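Local coordinates for protein hypothetic aldehyde deformylating oxygenase (Sulfolobus tokodaii, PDB 5V4T) that binds iron in a ferritin-like helical bundle and probably acts as an oxidoreductase with aldehyde deformylating oxygenase activity, at residues A[54-57]-A[58-61]; A[139-142]-A[143-147]. All coordinates share one frame; numbering follows the deposited sequence.

Neither contact closes more than a helical turn. From the N terminus, contact 1 comes first, as successive turns of helix 49-67; contact 2 follows much later, within helix 132-155. They stand in series, neither nested nor crossed, yet their centres lie about 11 Å apart because the two helices are neighbours in the bundle. Between them His60 pairs with Asp144 and Glu56 with Arg147, while the ring of His60 packs against Ile141 and Glu145. The iron also joins them: Glu57 reaches it from contact 1 and Glu145 from contact 2, with a water ligand common to both. Glu111, on helix 98-128, and His148 complete the protein ligands, so three helices converge on one metal.

Contact 1: A[54-57]-A[58-61]; sequences VIEE and IEHF. With FE (Fe (III) ion), chain C.
Glu57 and His60, three residues apart on helix 49-67, turn their polar ends to the metal side. Glu57 OE2 binds the iron at 2.0 Å; a bend in its chain (chi2 -67°) swings the carboxylate there. OE1 stays off the metal and accepts a bond from the iron-bound water 2 at 2.9 Å, which would help fix the carboxylate's rotation. The imidazole of His60 stands 68° from the carboxylate plane. Water 1, in plane at the ring edge, links His60 ND1 (2.6 Å) to Glu57 OE1 (3.3 Å), and NE2 pairs with Asp144. One ring face lies over Glu56 O, 3.0 Å from its plane, although that oxygen takes its hydrogen bond from His60 N. A leucine here would probably leave Asp144 OD2 without its mate across the helices and weaken the hold on water 1. Further out, Glu56 extends to His148, itself an iron ligand, as a second-shell carboxylate suited to orienting the imidazole. Val54 CG1 and Ile58 CD1 meet loosely at 4.3 Å, Val54 packing on helix 34-46. The Glu-x-x-His spacing recalls the metal-binding helices of ferritin-like diiron proteins, but here His60 does not bind this iron.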
loop_
_atom_site.group_PDB
_atom_site.type_symbol
_atom_site.label_atom_id
_atom_site.label_comp_id
_atom_site.label_asym_id
_atom_site.label_seq_id
_atom_site.Cartn_x
_atom_site.Cartn_y
_atom_site.Cartn_z
ATOM N N VAL A 54 -2.295 -4.601 -12.849
ATOM C CA VAL A 54 -3.425 -5.263 -12.217
ATOM C C VAL A 54 -3.115 -6.722 -11.909
ATOM O O VAL A 54 -3.474 -7.226 -10.841
ATOM C CB VAL A 54 -4.658 -5.172 -13.171
ATOM C CG1 VAL A 54 -5.716 -6.243 -12.842
ATOM C CG2 VAL A 54 -5.219 -3.783 -13.111
ATOM N N ILE A 55 -2.463 -7.413 -12.823
ATOM C CA ILE A 55 -2.043 -8.812 -12.539
ATOM C C ILE A 55 -1.113 -8.866 -11.330
ATOM O O ILE A 55 -1.273 -9.725 -10.479
ATOM C CB ILE A 55 -1.410 -9.445 -13.773
ATOM C CG1 ILE A 55 -2.569 -9.736 -14.762
ATOM C CG2 ILE A 55 -0.660 -10.700 -13.432
ATOM C CD1 ILE A 55 -2.059 -9.790 -16.153
ATOM N N GLU A 56 -0.179 -7.912 -11.239
ATOM C CA GLU A 56 0.748 -7.868 -10.124
ATOM C C GLU A 56 0.038 -7.603 -8.824
ATOM O O GLU A 56 0.354 -8.200 -7.809
ATOM C CB GLU A 56 1.896 -6.880 -10.337
ATOM C CG GLU A 56 2.871 -7.384 -11.363
ATOM C CD GLU A 56 3.879 -6.420 -11.846
ATOM O OE1 GLU A 56 3.682 -5.186 -11.746
ATOM O OE2 GLU A 56 4.853 -6.930 -12.483
ATOM N N GLU A 57 -0.977 -6.751 -8.820
ATOM C CA GLU A 57 -1.722 -6.518 -7.598
ATOM C C GLU A 57 -2.463 -7.800 -7.134
ATOM O O GLU A 57 -2.548 -8.078 -5.943
ATOM C CB GLU A 57 -2.711 -5.399 -7.746
ATOM C CG GLU A 57 -2.146 -4.047 -8.138
ATOM C CD GLU A 57 -1.251 -3.405 -7.067
ATOM O OE1 GLU A 57 -1.477 -3.722 -5.911
ATOM O OE2 GLU A 57 -0.434 -2.540 -7.408
ATOM N N ILE A 58 -3.012 -8.559 -8.072
ATOM C CA ILE A 58 -3.591 -9.833 -7.749
ATOM C C ILE A 58 -2.562 -10.773 -7.195
ATOM O O ILE A 58 -2.818 -11.469 -6.240
ATOM C CB ILE A 58 -4.263 -10.491 -8.956
ATOM C CG1 ILE A 58 -5.387 -9.597 -9.348
ATOM C CG2 ILE A 58 -4.765 -11.847 -8.589
ATOM C CD1 ILE A 58 -6.005 -9.920 -10.694
ATOM N N GLU A 59 -1.415 -10.851 -7.821
ATOM C CA GLU A 59 -0.335 -11.644 -7.244
ATOM C C GLU A 59 0.054 -11.288 -5.813
ATOM O O GLU A 59 0.347 -12.183 -4.964
ATOM C CB GLU A 59 0.891 -11.524 -8.153
ATOM C CG GLU A 59 0.728 -12.219 -9.462
ATOM C CD GLU A 59 1.899 -12.110 -10.338
ATOM O OE1 GLU A 59 2.611 -11.058 -10.372
ATOM O OE2 GLU A 59 2.195 -13.148 -10.972
ATOM N N HIS A 60 0.059 -9.980 -5.521
ATOM C CA HIS A 60 0.337 -9.531 -4.141
ATOM C C HIS A 60 -0.724 -10.034 -3.175
ATOM O O HIS A 60 -0.413 -10.646 -2.114
ATOM C CB HIS A 60 0.489 -8.038 -4.064
ATOM C CG HIS A 60 1.575 -7.498 -4.922
ATOM N ND1 HIS A 60 1.772 -6.147 -5.047
ATOM C CD2 HIS A 60 2.499 -8.094 -5.704
ATOM C CE1 HIS A 60 2.760 -5.930 -5.898
ATOM N NE2 HIS A 60 3.232 -7.091 -6.292
ATOM N N PHE A 61 -1.997 -9.916 -3.570
ATOM C CA PHE A 61 -3.097 -10.447 -2.745
ATOM C C PHE A 61 -2.925 -11.891 -2.532
ATOM O O PHE A 61 -3.075 -12.393 -1.392
ATOM C CB PHE A 61 -4.423 -10.278 -3.465
ATOM C CG PHE A 61 -5.070 -8.961 -3.275
ATOM C CD1 PHE A 61 -4.411 -7.849 -2.722
ATOM C CD2 PHE A 61 -6.362 -8.812 -3.758
ATOM C CE1 PHE A 61 -5.048 -6.639 -2.604
ATOM C CE2 PHE A 61 -7.008 -7.600 -3.639
ATOM C CZ PHE A 61 -6.349 -6.512 -3.064
HETATM FE FE FE C . 1.115 -1.657 -6.480
HETATM O O HOH W 1 0.520 -4.552 -3.448
HETATM O O HOH W 2 0.093 -1.672 -4.680
#

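Contact 2: A[139-142]-A[143-147]; sequences KRII and EDEAR. With FE (Fe (III) ion), chain C.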
loop_
_atom_site.group_PDB
_atom_site.type_symbol
_atom_site.label_atom_id
_atom_site.label_comp_id
_atom_site.label_asym_id
_atom_site.label_seq_id
_atom_site.Cartn_x
_atom_site.Cartn_y
_atom_site.Cartn_z
ATOM N N LYS A 139 10.315 -8.413 -0.602
ATOM C CA LYS A 139 11.306 -7.841 -1.542
ATOM C C LYS A 139 10.740 -7.824 -2.946
ATOM O O LYS A 139 10.992 -6.845 -3.687
ATOM C CB LYS A 139 12.614 -8.596 -1.442
ATOM C CG LYS A 139 13.335 -8.249 -0.172
ATOM C CD LYS A 139 14.397 -9.216 0.253
ATOM C CE LYS A 139 15.370 -9.523 -0.791
ATOM N NZ LYS A 139 16.444 -10.450 -0.244
ATOM N N ARG A 140 9.995 -8.871 -3.330
ATOM C CA ARG A 140 9.391 -8.933 -4.645
ATOM C C ARG A 140 8.327 -7.866 -4.827
ATOM O O ARG A 140 8.285 -7.186 -5.871
ATOM C CB ARG A 140 8.824 -10.320 -4.948
ATOM C CG ARG A 140 9.904 -11.401 -5.089
ATOM C CD ARG A 140 9.390 -12.806 -5.134
ATOM N NE ARG A 140 10.492 -13.718 -5.342
ATOM C CZ ARG A 140 10.401 -15.051 -5.261
ATOM N NH1 ARG A 140 9.270 -15.597 -4.848
ATOM N NH2 ARG A 140 11.460 -15.795 -5.525
ATOM N N ILE A 141 7.531 -7.638 -3.805
ATOM C CA ILE A 141 6.526 -6.602 -3.874
ATOM C C ILE A 141 7.187 -5.232 -3.955
ATOM O O ILE A 141 6.776 -4.387 -4.730
ATOM C CB ILE A 141 5.565 -6.699 -2.678
ATOM C CG1 ILE A 141 4.776 -7.995 -2.749
ATOM C CG2 ILE A 141 4.630 -5.488 -2.657
ATOM C CD1 ILE A 141 3.947 -8.284 -1.485
ATOM N N ILE A 142 8.236 -5.021 -3.191
ATOM C CA ILE A 142 8.982 -3.730 -3.261
ATOM C C ILE A 142 9.435 -3.480 -4.677
ATOM O O ILE A 142 9.253 -2.352 -5.199
ATOM C CB ILE A 142 10.145 -3.678 -2.250
ATOM C CG1 ILE A 142 9.598 -3.610 -0.854
ATOM C CG2 ILE A 142 11.102 -2.568 -2.524
ATOM C CD1 ILE A 142 10.602 -3.879 0.241
ATOM N N GLU A 143 10.025 -4.488 -5.322
ATOM C CA GLU A 143 10.450 -4.311 -6.710
ATOM C C GLU A 143 9.318 -3.945 -7.636
ATOM O O GLU A 143 9.455 -3.028 -8.474
ATOM C CB GLU A 143 11.183 -5.544 -7.181
ATOM C CG GLU A 143 11.834 -5.444 -8.531
ATOM C CD GLU A 143 12.638 -6.727 -8.844
ATOM O OE1 GLU A 143 12.328 -7.817 -8.302
ATOM O OE2 GLU A 143 13.573 -6.621 -9.643
ATOM N N ASP A 144 8.206 -4.682 -7.503
ATOM C CA ASP A 144 7.035 -4.413 -8.302
ATOM C C ASP A 144 6.554 -2.996 -8.056
ATOM O O ASP A 144 6.213 -2.284 -9.004
ATOM C CB ASP A 144 5.898 -5.351 -7.978
ATOM C CG ASP A 144 6.082 -6.775 -8.507
ATOM O OD1 ASP A 144 7.080 -7.125 -9.186
ATOM O OD2 ASP A 144 5.183 -7.598 -8.128
ATOM N N GLU A 145 6.503 -2.585 -6.789
ATOM C CA GLU A 145 5.927 -1.290 -6.447
ATOM C C GLU A 145 6.717 -0.135 -6.998
ATOM O O GLU A 145 6.140 0.927 -7.344
ATOM C CB GLU A 145 5.684 -1.152 -4.944
ATOM C CG GLU A 145 4.552 -2.055 -4.440
ATOM C CD GLU A 145 3.260 -1.899 -5.226
ATOM O OE1 GLU A 145 2.904 -0.743 -5.549
ATOM O OE2 GLU A 145 2.612 -2.936 -5.524
ATOM N N ALA A 146 8.032 -0.276 -7.109
ATOM C CA ALA A 146 8.838 0.734 -7.756
ATOM C C ALA A 146 8.417 0.979 -9.189
ATOM O O ALA A 146 8.309 2.126 -9.631
ATOM C CB ALA A 146 10.326 0.392 -7.678
ATOM N N ARG A 147 8.081 -0.076 -9.907
ATOM C CA ARG A 147 7.560 0.085 -11.261
ATOM C C ARG A 147 6.168 0.614 -11.274
ATOM O O ARG A 147 5.801 1.405 -12.164
ATOM C CB ARG A 147 7.615 -1.241 -11.988
ATOM C CG ARG A 147 8.978 -1.766 -12.379
ATOM C CD ARG A 147 8.830 -2.960 -13.366
ATOM N NE ARG A 147 7.972 -4.061 -12.885
ATOM C CZ ARG A 147 8.356 -5.082 -12.105
ATOM N NH1 ARG A 147 9.578 -5.175 -11.648
ATOM N NH2 ARG A 147 7.487 -6.001 -11.746
HETATM FE FE FE C . 1.115 -1.657 -6.480
HETATM O O HOH W 2 0.093 -1.672 -4.680
#
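The carboxylate of Asp144 lies against the backbone oxygen of Arg140, one turn earlier, with CG and OD1 each 3.5 Å from Arg140 O. This is helix 132-155 of the ferritin-like bundle, and its Glu145 and His148 supply a Glu-x-x-His pair to the iron. The other flat group here is the guanidinium of Arg147, which has Asp144 CA over one face, toward its rim. Arg147 NH2 forms a salt bridge with Asp144 OD1 at 2.8 Å, though as a hydrogen bond it is weak, bent to 125° at the hydrogen. Asp144 suits its place because two partners share its carboxylate: OD1 takes Arg147, while OD2 takes His60 on the neighbouring helix. Arg147 in turn spreads its charge, with NH2 also meeting Glu56 and NE bonding Tyr49. The guanidinium thus probably balances some of the acidic charge near the metal.

Glu145 grips the iron with OE1 and OE2, each at 2.2 Å; the chain bends at chi2 (-52°), which brings the carboxylate round to the metal, where both oxygens bind. Its CG runs alongside Ile141 CG2, 3.9 Å away, the two side chains pointing the same way. Ile141 is buried, and its branched aliphatic body fits a site where His60, Phe63, Phe64 and Leu119 close in. Ile142 turns to helix 98-128, touching Leu119 and Asn123. The backbone bond at Glu145 is short: its N donates to Ile141 O at 2.7 Å, nearly along the C=O axis.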